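Local coordinates for protein xylulose kinase (Bifidobacterium adolescentis ATCC 15703, PDB 3I8B) that probably catalyses the ATP-dependent phosphorylation of D-xylulose to D-xylulose 5-phosphate, as a magnesium-binding sugar kinase of the FGGY family, at residues R4-G9 with L29-Q34; K18-D23 with Y460-A465; T145-V150 with E156-I161; M219-A224 with S232-I237. One frame throughout, in Å; residues are numbered along the deposited sequence.

Contact 1: R4-G9 with L29-Q34; sequences RTLVAG and LVRFGQ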
loop_
_atom_site.group_PDB
_atom_site.type_symbol
_atom_site.label_atom_id
_atom_site.label_comp_id
_atom_site.label_asym_id
_atom_site.label_seq_id
_atom_site.Cartn_x
_atom_site.Cartn_y
_atom_site.Cartn_z
ATOM N N ARG A 4 -2.298 32.700 9.497
ATOM C CA ARG A 4 -1.467 31.545 9.175
ATOM C C ARG A 4 -2.239 30.466 8.396
ATOM O O ARG A 4 -3.314 30.029 8.808
ATOM C CB ARG A 4 -0.857 30.929 10.428
ATOM C CG ARG A 4 -0.582 29.450 10.230
ATOM C CD ARG A 4 0.634 28.983 10.958
ATOM N NE ARG A 4 0.307 28.585 12.309
ATOM C CZ ARG A 4 1.031 27.732 13.024
ATOM N NH1 ARG A 4 2.119 27.178 12.498
ATOM N NH2 ARG A 4 0.660 27.433 14.260
ATOM N N THR A 5 -1.662 30.041 7.280
ATOM C CA THR A 5 -2.305 29.079 6.386
ATOM C C THR A 5 -2.088 27.642 6.863
ATOM O O THR A 5 -0.962 27.205 7.060
ATOM C CB THR A 5 -1.789 29.239 4.960
ATOM O OG1 THR A 5 -1.859 30.622 4.605
ATOM C CG2 THR A 5 -2.652 28.422 3.957
ATOM N N LEU A 6 -3.192 26.929 7.058
ATOM C CA LEU A 6 -3.166 25.580 7.588
ATOM C C LEU A 6 -3.757 24.625 6.555
ATOM O O LEU A 6 -4.644 25.005 5.790
ATOM C CB LEU A 6 -4.009 25.512 8.863
ATOM C CG LEU A 6 -3.532 26.295 10.095
ATOM C CD1 LEU A 6 -4.514 26.102 11.258
ATOM C CD2 LEU A 6 -2.121 25.849 10.499
ATOM N N VAL A 7 -3.251 23.398 6.536
ATOM C CA VAL A 7 -3.879 22.303 5.809
ATOM C C VAL A 7 -4.129 21.164 6.797
ATOM O O VAL A 7 -3.706 21.220 7.969
ATOM C CB VAL A 7 -3.017 21.779 4.617
ATOM C CG1 VAL A 7 -2.840 22.856 3.548
ATOM C CG2 VAL A 7 -1.680 21.284 5.103
ATOM N N ALA A 8 -4.817 20.128 6.332
ATOM C CA ALA A 8 -5.089 18.982 7.187
ATOM C C ALA A 8 -4.817 17.717 6.402
ATOM O O ALA A 8 -5.278 17.565 5.268
ATOM C CB ALA A 8 -6.518 19.011 7.678
ATOM N N GLY A 9 -4.031 16.831 6.997
ATOM C CA GLY A 9 -3.779 15.523 6.426
ATOM C C GLY A 9 -4.590 14.537 7.233
ATOM O O GLY A 9 -4.476 14.474 8.468
ATOM N N LEU A 29 3.451 20.411 12.836
ATOM C CA LEU A 29 2.197 19.973 13.435
ATOM C C LEU A 29 1.638 21.129 14.248
ATOM O O LEU A 29 2.367 21.763 15.008
ATOM C CB LEU A 29 2.416 18.739 14.328
ATOM C CG LEU A 29 1.165 18.093 14.932
ATOM C CD1 LEU A 29 1.345 16.586 15.095
ATOM C CD2 LEU A 29 0.808 18.731 16.261
ATOM N N VAL A 30 0.351 21.401 14.072
ATOM C CA VAL A 30 -0.323 22.494 14.768
ATOM C C VAL A 30 -1.329 21.886 15.736
ATOM O O VAL A 30 -1.294 22.172 16.926
ATOM C CB VAL A 30 -0.988 23.466 13.766
ATOM C CG1 VAL A 30 -1.783 24.564 14.482
ATOM C CG2 VAL A 30 0.078 24.092 12.876
ATOM N N ARG A 31 -2.198 21.010 15.238
ATOM C CA ARG A 31 -3.089 20.238 16.116
ATOM C C ARG A 31 -3.184 18.798 15.615
ATOM O O ARG A 31 -2.865 18.515 14.459
ATOM C CB ARG A 31 -4.484 20.857 16.178
ATOM C CG ARG A 31 -4.468 22.372 16.362
ATOM C CD ARG A 31 -5.859 22.941 16.634
ATOM N NE ARG A 31 -6.733 22.892 15.462
ATOM C CZ ARG A 31 -6.858 23.866 14.557
ATOM N NH1 ARG A 31 -6.150 24.994 14.653
ATOM N NH2 ARG A 31 -7.692 23.705 13.539
ATOM N N PHE A 32 -3.625 17.895 16.481
ATOM C CA PHE A 32 -3.727 16.472 16.127
ATOM C C PHE A 32 -4.894 15.832 16.856
ATOM O O PHE A 32 -5.272 16.273 17.948
ATOM C CB PHE A 32 -2.428 15.752 16.473
ATOM C CG PHE A 32 -2.375 14.310 16.010
ATOM C CD1 PHE A 32 -2.679 13.274 16.884
ATOM C CD2 PHE A 32 -1.964 13.998 14.728
ATOM C CE1 PHE A 32 -2.618 11.948 16.467
ATOM C CE2 PHE A 32 -1.894 12.677 14.301
ATOM C CZ PHE A 32 -2.220 11.653 15.174
ATOM N N GLY A 33 -5.472 14.800 16.248
ATOM C CA GLY A 33 -6.587 14.084 16.846
ATOM C C GLY A 33 -6.710 12.703 16.224
ATOM O O GLY A 33 -6.272 12.480 15.091
ATOM N N GLN A 34 -7.306 11.770 16.960
ATOM C CA GLN A 34 -7.310 10.374 16.536
ATOM C C GLN A 34 -8.486 9.641 17.179
ATOM O O GLN A 34 -8.871 9.944 18.316
ATOM C CB GLN A 34 -5.974 9.711 16.924
ATOM C CG GLN A 34 -5.902 8.197 16.679
ATOM C CD GLN A 34 -4.549 7.596 17.054
ATOM O OE1 GLN A 34 -4.455 6.415 17.393
ATOM N NE2 GLN A 34 -3.501 8.404 16.985
#

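Contact 2: K18-D23 with Y460-A465; sequences KVRVTD and YVAIGA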
loop_
_atom_site.group_PDB
_atom_site.type_symbol
_atom_site.label_atom_id
_atom_site.label_comp_id
_atom_site.label_asym_id
_atom_site.label_seq_id
_atom_site.Cartn_x
_atom_site.Cartn_y
_atom_site.Cartn_z
ATOM N N LYS A 18 -6.716 9.401 11.829
ATOM C CA LYS A 18 -5.887 10.461 12.403
ATOM C C LYS A 18 -6.109 11.738 11.616
ATOM O O LYS A 18 -6.284 11.687 10.396
ATOM C CB LYS A 18 -4.415 10.071 12.371
ATOM C CG LYS A 18 -4.086 8.932 13.329
ATOM C CD LYS A 18 -2.773 8.290 12.975
ATOM C CE LYS A 18 -2.417 7.209 13.986
ATOM N NZ LYS A 18 -1.308 6.394 13.426
ATOM N N VAL A 19 -6.118 12.874 12.311
ATOM C CA VAL A 19 -6.248 14.175 11.650
ATOM C C VAL A 19 -5.098 15.086 12.067
ATOM O O VAL A 19 -4.959 15.432 13.241
ATOM C CB VAL A 19 -7.584 14.866 11.978
ATOM C CG1 VAL A 19 -7.615 16.259 11.362
ATOM C CG2 VAL A 19 -8.769 14.040 11.470
ATOM N N ARG A 20 -4.258 15.457 11.113
ATOM C CA ARG A 20 -3.111 16.290 11.419
ATOM C C ARG A 20 -3.238 17.695 10.818
ATOM O O ARG A 20 -2.920 17.934 9.647
ATOM C CB ARG A 20 -1.834 15.620 10.941
ATOM C CG ARG A 20 -0.554 16.222 11.514
ATOM C CD ARG A 20 0.606 15.623 10.756
ATOM N NE ARG A 20 1.930 15.864 11.317
ATOM C CZ ARG A 20 2.701 16.904 11.015
ATOM N NH1 ARG A 20 2.258 17.852 10.198
ATOM N NH2 ARG A 20 3.913 17.004 11.547
ATOM N N VAL A 21 -3.706 18.633 11.626
ATOM C CA VAL A 21 -3.751 20.018 11.177
ATOM C C VAL A 21 -2.313 20.526 11.109
ATOM O O VAL A 21 -1.562 20.455 12.095
ATOM C CB VAL A 21 -4.614 20.877 12.103
ATOM C CG1 VAL A 21 -4.655 22.322 11.603
ATOM C CG2 VAL A 21 -6.023 20.287 12.212
ATOM N N THR A 22 -1.897 21.015 9.949
ATOM C CA THR A 22 -0.483 21.325 9.806
ATOM C C THR A 22 -0.203 22.625 9.065
ATOM O O THR A 22 -1.007 23.084 8.249
ATOM C CB THR A 22 0.342 20.109 9.223
ATOM O OG1 THR A 22 0.957 20.428 7.974
ATOM C CG2 THR A 22 -0.499 18.894 9.075
ATOM N N ASP A 23 0.950 23.213 9.370
ATOM C CA ASP A 23 1.384 24.454 8.738
ATOM C C ASP A 23 1.717 24.206 7.270
ATOM O O ASP A 23 2.572 23.378 6.951
ATOM C CB ASP A 23 2.599 24.994 9.485
ATOM C CG ASP A 23 3.031 26.355 8.990
ATOM O OD1 ASP A 23 3.567 26.440 7.870
ATOM O OD2 ASP A 23 2.834 27.335 9.728
ATOM N N TYR A 460 3.680 9.235 8.964
ATOM C CA TYR A 460 4.057 9.518 7.583
ATOM C C TYR A 460 2.853 9.659 6.650
ATOM O O TYR A 460 2.889 10.453 5.710
ATOM C CB TYR A 460 5.026 8.476 7.020
ATOM C CG TYR A 460 6.183 8.116 7.926
ATOM C CD1 TYR A 460 6.963 9.097 8.518
ATOM C CD2 TYR A 460 6.511 6.782 8.162
ATOM C CE1 TYR A 460 8.019 8.768 9.336
ATOM C CE2 TYR A 460 7.576 6.438 8.981
ATOM C CZ TYR A 460 8.328 7.440 9.565
ATOM O OH TYR A 460 9.388 7.109 10.384
ATOM N N VAL A 461 1.797 8.884 6.887
ATOM C CA VAL A 461 0.625 8.961 6.005
ATOM C C VAL A 461 -0.080 10.303 6.150
ATOM O O VAL A 461 -0.380 10.978 5.151
ATOM C CB VAL A 461 -0.402 7.832 6.261
ATOM C CG1 VAL A 461 -1.698 8.125 5.488
ATOM C CG2 VAL A 461 0.178 6.481 5.858
ATOM N N ALA A 462 -0.349 10.679 7.397
ATOM C CA ALA A 462 -0.991 11.964 7.703
ATOM C C ALA A 462 -0.141 13.134 7.225
ATOM O O ALA A 462 -0.668 14.119 6.714
ATOM C CB ALA A 462 -1.271 12.082 9.204
ATOM N N ILE A 463 1.175 13.022 7.388
ATOM C CA ILE A 463 2.086 14.062 6.911
ATOM C C ILE A 463 2.062 14.147 5.388
ATOM O O ILE A 463 2.014 15.232 4.833
ATOM C CB ILE A 463 3.537 13.835 7.404
ATOM C CG1 ILE A 463 3.612 13.986 8.922
ATOM C CG2 ILE A 463 4.508 14.795 6.727
ATOM C CD1 ILE A 463 5.016 13.991 9.460
ATOM N N GLY A 464 2.099 12.990 4.716
ATOM C CA GLY A 464 2.003 12.943 3.267
ATOM C C GLY A 464 0.718 13.549 2.729
ATOM O O GLY A 464 0.728 14.254 1.719
ATOM N N ALA A 465 -0.400 13.275 3.393
ATOM C CA ALA A 465 -1.670 13.850 2.962
ATOM C C ALA A 465 -1.676 15.371 3.144
ATOM O O ALA A 465 -2.193 16.099 2.288
ATOM C CB ALA A 465 -2.859 13.192 3.678
#

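Contact 3: T145-V150 with E156-I161; sequences TKVAWV and ENVKKI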
loop_
_atom_site.group_PDB
_atom_site.type_symbol
_atom_site.label_atom_id
_atom_site.label_comp_id
_atom_site.label_asym_id
_atom_site.label_seq_id
_atom_site.Cartn_x
_atom_site.Cartn_y
_atom_site.Cartn_z
ATOM N N THR A 145 -11.356 -8.250 -6.823
ATOM C CA THR A 145 -11.623 -9.584 -6.272
ATOM C C THR A 145 -12.795 -9.540 -5.299
ATOM O O THR A 145 -13.571 -10.493 -5.220
ATOM C CB THR A 145 -10.389 -10.228 -5.611
ATOM O OG1 THR A 145 -10.194 -9.679 -4.301
ATOM C CG2 THR A 145 -9.146 -9.990 -6.468
ATOM N N LYS A 146 -12.937 -8.415 -4.594
ATOM C CA LYS A 146 -14.045 -8.222 -3.658
ATOM C C LYS A 146 -15.370 -8.133 -4.410
ATOM O O LYS A 146 -16.373 -8.744 -4.013
ATOM C CB LYS A 146 -13.856 -6.942 -2.832
ATOM C CG LYS A 146 -12.516 -6.810 -2.127
ATOM C CD LYS A 146 -12.164 -8.063 -1.302
ATOM C CE LYS A 146 -11.011 -7.748 -0.351
ATOM N NZ LYS A 146 -10.511 -8.972 0.334
ATOM N N VAL A 147 -15.363 -7.373 -5.498
ATOM C CA VAL A 147 -16.554 -7.221 -6.320
ATOM C C VAL A 147 -16.947 -8.572 -6.896
ATOM O O VAL A 147 -18.113 -8.936 -6.876
ATOM C CB VAL A 147 -16.348 -6.207 -7.456
ATOM C CG1 VAL A 147 -17.616 -6.118 -8.329
ATOM C CG2 VAL A 147 -15.968 -4.835 -6.877
ATOM N N ALA A 148 -15.958 -9.308 -7.392
ATOM C CA ALA A 148 -16.147 -10.695 -7.821
ATOM C C ALA A 148 -16.814 -11.560 -6.753
ATOM O O ALA A 148 -17.743 -12.315 -7.039
ATOM C CB ALA A 148 -14.819 -11.304 -8.213
ATOM N N TRP A 149 -16.329 -11.453 -5.524
ATOM C CA TRP A 149 -16.839 -12.257 -4.433
ATOM C C TRP A 149 -18.306 -11.925 -4.179
ATOM O O TRP A 149 -19.132 -12.813 -3.928
ATOM C CB TRP A 149 -16.008 -12.032 -3.163
ATOM C CG TRP A 149 -16.527 -12.822 -1.998
ATOM C CD1 TRP A 149 -16.070 -14.031 -1.557
ATOM C CD2 TRP A 149 -17.624 -12.471 -1.143
ATOM N NE1 TRP A 149 -16.806 -14.450 -0.478
ATOM C CE2 TRP A 149 -17.763 -13.507 -0.199
ATOM C CE3 TRP A 149 -18.486 -11.365 -1.071
ATOM C CZ2 TRP A 149 -18.740 -13.482 0.798
ATOM C CZ3 TRP A 149 -19.457 -11.341 -0.091
ATOM C CH2 TRP A 149 -19.576 -12.394 0.834
ATOM N N VAL A 150 -18.627 -10.637 -4.240
ATOM C CA VAL A 150 -19.993 -10.188 -4.019
ATOM C C VAL A 150 -20.909 -10.699 -5.130
ATOM O O VAL A 150 -22.057 -11.070 -4.874
ATOM C CB VAL A 150 -20.089 -8.644 -3.927
ATOM C CG1 VAL A 150 -21.546 -8.219 -3.813
ATOM C CG2 VAL A 150 -19.285 -8.132 -2.732
ATOM N N GLU A 156 -27.943 -10.383 -5.293
ATOM C CA GLU A 156 -28.900 -9.282 -5.112
ATOM C C GLU A 156 -28.197 -7.961 -4.816
ATOM O O GLU A 156 -28.652 -6.897 -5.246
ATOM C CB GLU A 156 -29.904 -9.582 -3.993
ATOM C CG GLU A 156 -30.816 -10.762 -4.274
ATOM C CD GLU A 156 -30.043 -12.057 -4.468
ATOM O OE1 GLU A 156 -29.136 -12.361 -3.642
ATOM O OE2 GLU A 156 -30.347 -12.770 -5.455
ATOM N N ASN A 157 -27.101 -8.046 -4.068
ATOM C CA ASN A 157 -26.273 -6.885 -3.731
ATOM C C ASN A 157 -25.443 -6.391 -4.907
ATOM O O ASN A 157 -25.283 -5.185 -5.097
ATOM C CB ASN A 157 -25.312 -7.240 -2.580
ATOM C CG ASN A 157 -25.984 -7.213 -1.221
ATOM O OD1 ASN A 157 -25.415 -7.672 -0.212
ATOM N ND2 ASN A 157 -27.181 -6.652 -1.176
ATOM N N VAL A 158 -24.872 -7.310 -5.676
ATOM C CA VAL A 158 -23.994 -6.886 -6.752
ATOM C C VAL A 158 -24.783 -6.122 -7.808
ATOM O O VAL A 158 -24.281 -5.156 -8.389
ATOM C CB VAL A 158 -23.170 -8.029 -7.360
ATOM C CG1 VAL A 158 -23.870 -8.615 -8.622
ATOM C CG2 VAL A 158 -21.785 -7.512 -7.716
ATOM N N LYS A 159 -26.041 -6.519 -7.994
ATOM C CA LYS A 159 -26.919 -5.899 -8.983
ATOM C C LYS A 159 -27.376 -4.493 -8.588
ATOM O O LYS A 159 -27.851 -3.742 -9.441
ATOM C CB LYS A 159 -28.144 -6.782 -9.250
ATOM C CG LYS A 159 -27.841 -8.055 -10.050
ATOM C CD LYS A 159 -29.120 -8.865 -10.262
ATOM C CE LYS A 159 -28.814 -10.282 -10.739
ATOM N NZ LYS A 159 -30.011 -11.166 -10.632
ATOM N N LYS A 160 -27.240 -4.135 -7.311
ATOM C CA LYS A 160 -27.603 -2.776 -6.853
ATOM C C LYS A 160 -26.464 -1.756 -7.018
ATOM O O LYS A 160 -26.655 -0.560 -6.801
ATOM C CB LYS A 160 -28.026 -2.791 -5.375
ATOM C CG LYS A 160 -29.231 -3.665 -5.039
ATOM C CD LYS A 160 -29.618 -3.475 -3.569
ATOM C CE LYS A 160 -30.505 -4.604 -3.072
ATOM N NZ LYS A 160 -31.015 -4.361 -1.689
ATOM N N ILE A 161 -25.271 -2.235 -7.336
ATOM C CA ILE A 161 -24.113 -1.353 -7.422
ATOM C C ILE A 161 -24.373 -0.212 -8.406
ATOM O O ILE A 161 -24.647 -0.463 -9.577
ATOM C CB ILE A 161 -22.856 -2.127 -7.850
ATOM C CG1 ILE A 161 -22.532 -3.210 -6.823
ATOM C CG2 ILE A 161 -21.655 -1.180 -7.984
ATOM C CD1 ILE A 161 -21.175 -3.849 -6.994
#

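Contact 4: M219-A224 with S232-I237; sequences MVLEAA and SHAEAI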
loop_
_atom_site.group_PDB
_atom_site.type_symbol
_atom_site.label_atom_id
_atom_site.label_comp_id
_atom_site.label_asym_id
_atom_site.label_seq_id
_atom_site.Cartn_x
_atom_site.Cartn_y
_atom_site.Cartn_z
HETATM N N MSE A 219 -16.389 -8.719 -16.402
HETATM C CA MSE A 219 -15.925 -10.100 -16.337
HETATM C C MSE A 219 -16.356 -10.777 -15.045
HETATM O O MSE A 219 -16.694 -11.965 -15.043
HETATM C CB MSE A 219 -14.407 -10.158 -16.498
HETATM C CG MSE A 219 -13.761 -11.442 -16.002
HETATM SE SE MSE A 219 -11.803 -11.370 -16.236
HETATM C CE MSE A 219 -11.705 -11.228 -18.189
ATOM N N VAL A 220 -16.348 -10.028 -13.941
ATOM C CA VAL A 220 -16.735 -10.612 -12.651
ATOM C C VAL A 220 -18.231 -10.511 -12.353
ATOM O O VAL A 220 -18.752 -11.271 -11.537
ATOM C CB VAL A 220 -15.900 -10.049 -11.469
ATOM C CG1 VAL A 220 -14.416 -10.098 -11.814
ATOM C CG2 VAL A 220 -16.340 -8.619 -11.104
ATOM N N LEU A 221 -18.914 -9.574 -13.012
ATOM C CA LEU A 221 -20.361 -9.414 -12.862
ATOM C C LEU A 221 -21.132 -10.502 -13.618
ATOM O O LEU A 221 -22.301 -10.773 -13.330
ATOM C CB LEU A 221 -20.807 -8.037 -13.365
ATOM C CG LEU A 221 -20.341 -6.838 -12.527
ATOM C CD1 LEU A 221 -20.812 -5.506 -13.114
ATOM C CD2 LEU A 221 -20.772 -6.976 -11.046
ATOM N N GLU A 222 -20.468 -11.103 -14.596
ATOM C CA GLU A 222 -21.099 -12.089 -15.470
ATOM C C GLU A 222 -21.742 -13.219 -14.681
ATOM O O GLU A 222 -22.822 -13.693 -15.045
ATOM C CB GLU A 222 -20.061 -12.645 -16.451
ATOM C CG GLU A 222 -20.581 -13.567 -17.541
ATOM C CD GLU A 222 -19.648 -13.570 -18.746
ATOM O OE1 GLU A 222 -19.532 -12.522 -19.428
ATOM O OE2 GLU A 222 -19.009 -14.602 -18.992
ATOM N N ALA A 223 -21.083 -13.628 -13.597
ATOM C CA ALA A 223 -21.564 -14.716 -12.756
ATOM C C ALA A 223 -22.965 -14.463 -12.228
ATOM O O ALA A 223 -23.758 -15.396 -12.095
ATOM C CB ALA A 223 -20.611 -14.961 -11.590
ATOM N N ALA A 224 -23.267 -13.208 -11.908
ATOM C CA ALA A 224 -24.578 -12.885 -11.360
ATOM C C ALA A 224 -25.599 -12.465 -12.426
ATOM O O ALA A 224 -26.798 -12.662 -12.241
ATOM C CB ALA A 224 -24.462 -11.806 -10.252
ATOM N N SER A 232 -23.497 -4.110 -19.673
ATOM C CA SER A 232 -24.290 -2.908 -19.487
ATOM C C SER A 232 -24.059 -2.307 -18.095
ATOM O O SER A 232 -23.894 -1.096 -17.945
ATOM C CB SER A 232 -25.774 -3.215 -19.682
ATOM O OG SER A 232 -26.021 -3.808 -20.944
ATOM N N HIS A 233 -24.071 -3.162 -17.085
ATOM C CA HIS A 233 -23.862 -2.738 -15.704
ATOM C C HIS A 233 -22.497 -2.053 -15.574
ATOM O O HIS A 233 -22.396 -0.952 -15.050
ATOM C CB HIS A 233 -23.929 -3.959 -14.781
ATOM C CG HIS A 233 -24.190 -3.635 -13.341
ATOM N ND1 HIS A 233 -24.161 -2.347 -12.838
ATOM C CD2 HIS A 233 -24.461 -4.437 -12.287
ATOM C CE1 HIS A 233 -24.410 -2.372 -11.544
ATOM N NE2 HIS A 233 -24.602 -3.633 -11.182
ATOM N N ALA A 234 -21.445 -2.705 -16.060
ATOM C CA ALA A 234 -20.090 -2.192 -15.887
ATOM C C ALA A 234 -19.895 -0.840 -16.574
ATOM O O ALA A 234 -19.110 -0.014 -16.109
ATOM C CB ALA A 234 -19.045 -3.217 -16.367
ATOM N N GLU A 235 -20.625 -0.615 -17.664
ATOM C CA GLU A 235 -20.648 0.688 -18.316
ATOM C C GLU A 235 -21.394 1.712 -17.491
ATOM O O GLU A 235 -21.004 2.873 -17.447
ATOM C CB GLU A 235 -21.298 0.616 -19.707
ATOM C CG GLU A 235 -20.407 -0.036 -20.757
ATOM C CD GLU A 235 -19.003 0.563 -20.783
ATOM O OE1 GLU A 235 -18.872 1.795 -20.959
ATOM O OE2 GLU A 235 -18.026 -0.200 -20.628
ATOM N N ALA A 236 -22.480 1.297 -16.854
ATOM C CA ALA A 236 -23.328 2.244 -16.134
ATOM C C ALA A 236 -22.737 2.674 -14.773
ATOM O O ALA A 236 -23.084 3.719 -14.255
ATOM C CB ALA A 236 -24.723 1.660 -15.945
ATOM N N ILE A 237 -21.849 1.864 -14.212
ATOM C CA ILE A 237 -21.312 2.103 -12.862
ATOM C C ILE A 237 -20.463 3.377 -12.783
ATOM O O ILE A 237 -19.639 3.635 -13.664
ATOM C CB ILE A 237 -20.494 0.876 -12.371
ATOM C CG1 ILE A 237 -21.447 -0.247 -11.947
ATOM C CG2 ILE A 237 -19.559 1.255 -11.203
ATOM C CD1 ILE A 237 -20.767 -1.618 -11.850
#

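Contact 1: R4-G9 with L29-Q34
With CG2 of V30 set anti to its own carbonyl carbon (CG1 anti to N, chi1 176°), both methyls of the valine reach R4 and L6. The R4 chain, bent at chi2 and at chi3 (88°), brings its guanidinium in from the opposite direction, so that V30 CG2 lies over one face of it, 3.3 Å above the plane and offset toward the rim; CG1 lies 3.8 Å from R4 NH2. L6 meets the valine at about a right angle, its CD2 3.7 Å from V30 CG2, while its other methyl, CD1, stands 3.9 Å from R31 NH1. A branched, compact valine suits a place between a leucine and a flat cation. Cutting this valine back to an alanine is likely to take away the methyl lying over one face of the R4 guanidinium and open a gap beside L6 CD2. Strands 6-12 and 29-36 are not neighbours in the five-stranded sheet of the N-terminal domain: strand 16-23 runs between them, and these side chains meet across it, beside V21. The charges are answered elsewhere, R4 by a salt bridge to D23 and R31 by D64 and the carbonyls of A59 and G61, so what joins the two strands here is purely van der Waals contact.

Contact 2: K18-D23 with Y460-A465
R20 meets A462 at its very first side-chain atom, CB, which lies 4.0 Å from A462 CB where the two segments come nearest, the CA atoms of these residues 6.1 Å apart. From there CG leaves anti to the backbone N (chi1 -165°) and the chain runs extended to NE, a course that carries it from the alanine to the next residue of the helix, I463. CD is 3.9 Å from I463 CG1, and NE comes closer still, 3.5 Å from the same carbon. Helix 460-474 belongs to the C-terminal FGGY domain and strand 16-23 to the sheet of the N-terminal one, so this buried contact joins the two actin-like ATPase domains of the kinase; D11, predicted to be important for activity, lies about 4 Å from A462, side chain to side chain. The small alanine suits this place because its single methyl lets the helix backbone approach the strand. Further out, CZ is 3.7 Å from I463 CG1, and the guanidinium lays one face against the isoleucine: CG1 sits 3.4 Å above its plane, offset toward the rim, and I463 CD1 is 3.8 Å from R20 NH2 at the tip. The other terminal nitrogen, NH1, hydrogen-bonds the carbonyl O of G27. Exchanging R20 for an alanine would probably strip I463 of this flat partner and leave that carbonyl without the bond it receives. NH2 also packs against CB of L29 on strand 29-36.

Contact 3: T145-V150 with E156-I161
V150 and V158 lie alongside each other, pointing opposite ways, the one from helix 143-153 and the other from the short helix 155-158, so that CG1 of V150 reaches past its partner's methyls to the branch point, 3.9 Å from V158 CB. The same methyl is also 3.9 Å from the backbone N of V158, and it touches N157 through CB, 4.1 Å away. V150 sets CG1 anti to its backbone N (chi1 175°), which aims that methyl across at the short helix. V158, with an unusual first torsion of 95°, turns CG2 to lie 4.0 Å from both V150 CG1 and V147 O, so it rests against the backbone of the longer helix at V147 O as well as against its side chains.

One turn earlier on that helix, V147 extends CG1 toward two partners, standing 4.4 Å from V158 CG2 and equally far from I161 CD1, both looser contacts. I161 is the last residue of a type I turn that starts at V158, and the turn brings the isoleucine back to the face V158 already occupies. Beta-branched residues suit the place: each offers two blunt branches near the backbone, enough to fill a seam between closely spaced segments. Helix 214-225 adds V220 against V147 and both L221 and A224 against V158. The arrangement is one of two consecutive helices, the second only one turn long, joined through a one-residue link and packed where the chain bends; with helices 99-110 and 214-225 they form a helical cluster within the N-terminal FGGY domain.

Contact 4: M219-A224 with S232-I237
Helices 214-225 and 227-236 follow one another with a break of a single residue, and L221 and A234 mark the nearest approach of the two segments, 7.8 Å between CA atoms; the first helix is kinked, its regular bonding broken at A223 and A224, where A224 N bonds L221 O, three residues back. They are two consecutive helices of the N-terminal FGGY domain packed against each other across that one-residue link, and L221 carries the contact from its side. Its CG stands anti to the carbonyl carbon (chi1 -68°), and the extended second torsion sends CD1 across to the other helix. The leucine and histidine side chains cross at about a right angle, L221 CD1 lying 3.9 Å from H233 CB and equally close to CG and CD2 of the imidazole, which it approaches obliquely. It is 4.4 Å from A234 CB, a methyl small enough to let the helices draw together. A leucine suits the site because CD1 reaches three residues of the other segment, while CD2 turns to V158. The R214 side chain hydrogen-bonds the carbonyls of A234 and I237 through NH1. I237, just past the end of helix 227-236, meets the same leucine methyl with its terminal CD1, 4.1 Å from L221 CD1.

How the contacts relate
From the N terminus, contact 1 opens first and contact 2 opens inside it, at residues 18-23, but closes only at 460-465; contact 1 closes at 29-34, so the two cross. They share one sheet, in which strand 16-23 lies between the other two, with probable hydrogen bonds from T22 N to V7 O and from V19 N to G33 O. Contact 2 spans nearly the whole chain and ties the two FGGY domains together. Contacts 3 and 4 are short local loops in series, both nested inside it. Their centres are 9 Å apart, and a probable hydrogen bond from H233 NE2 to V158 O joins the two helix pairs, over 30 Å from the sheet contacts between centres.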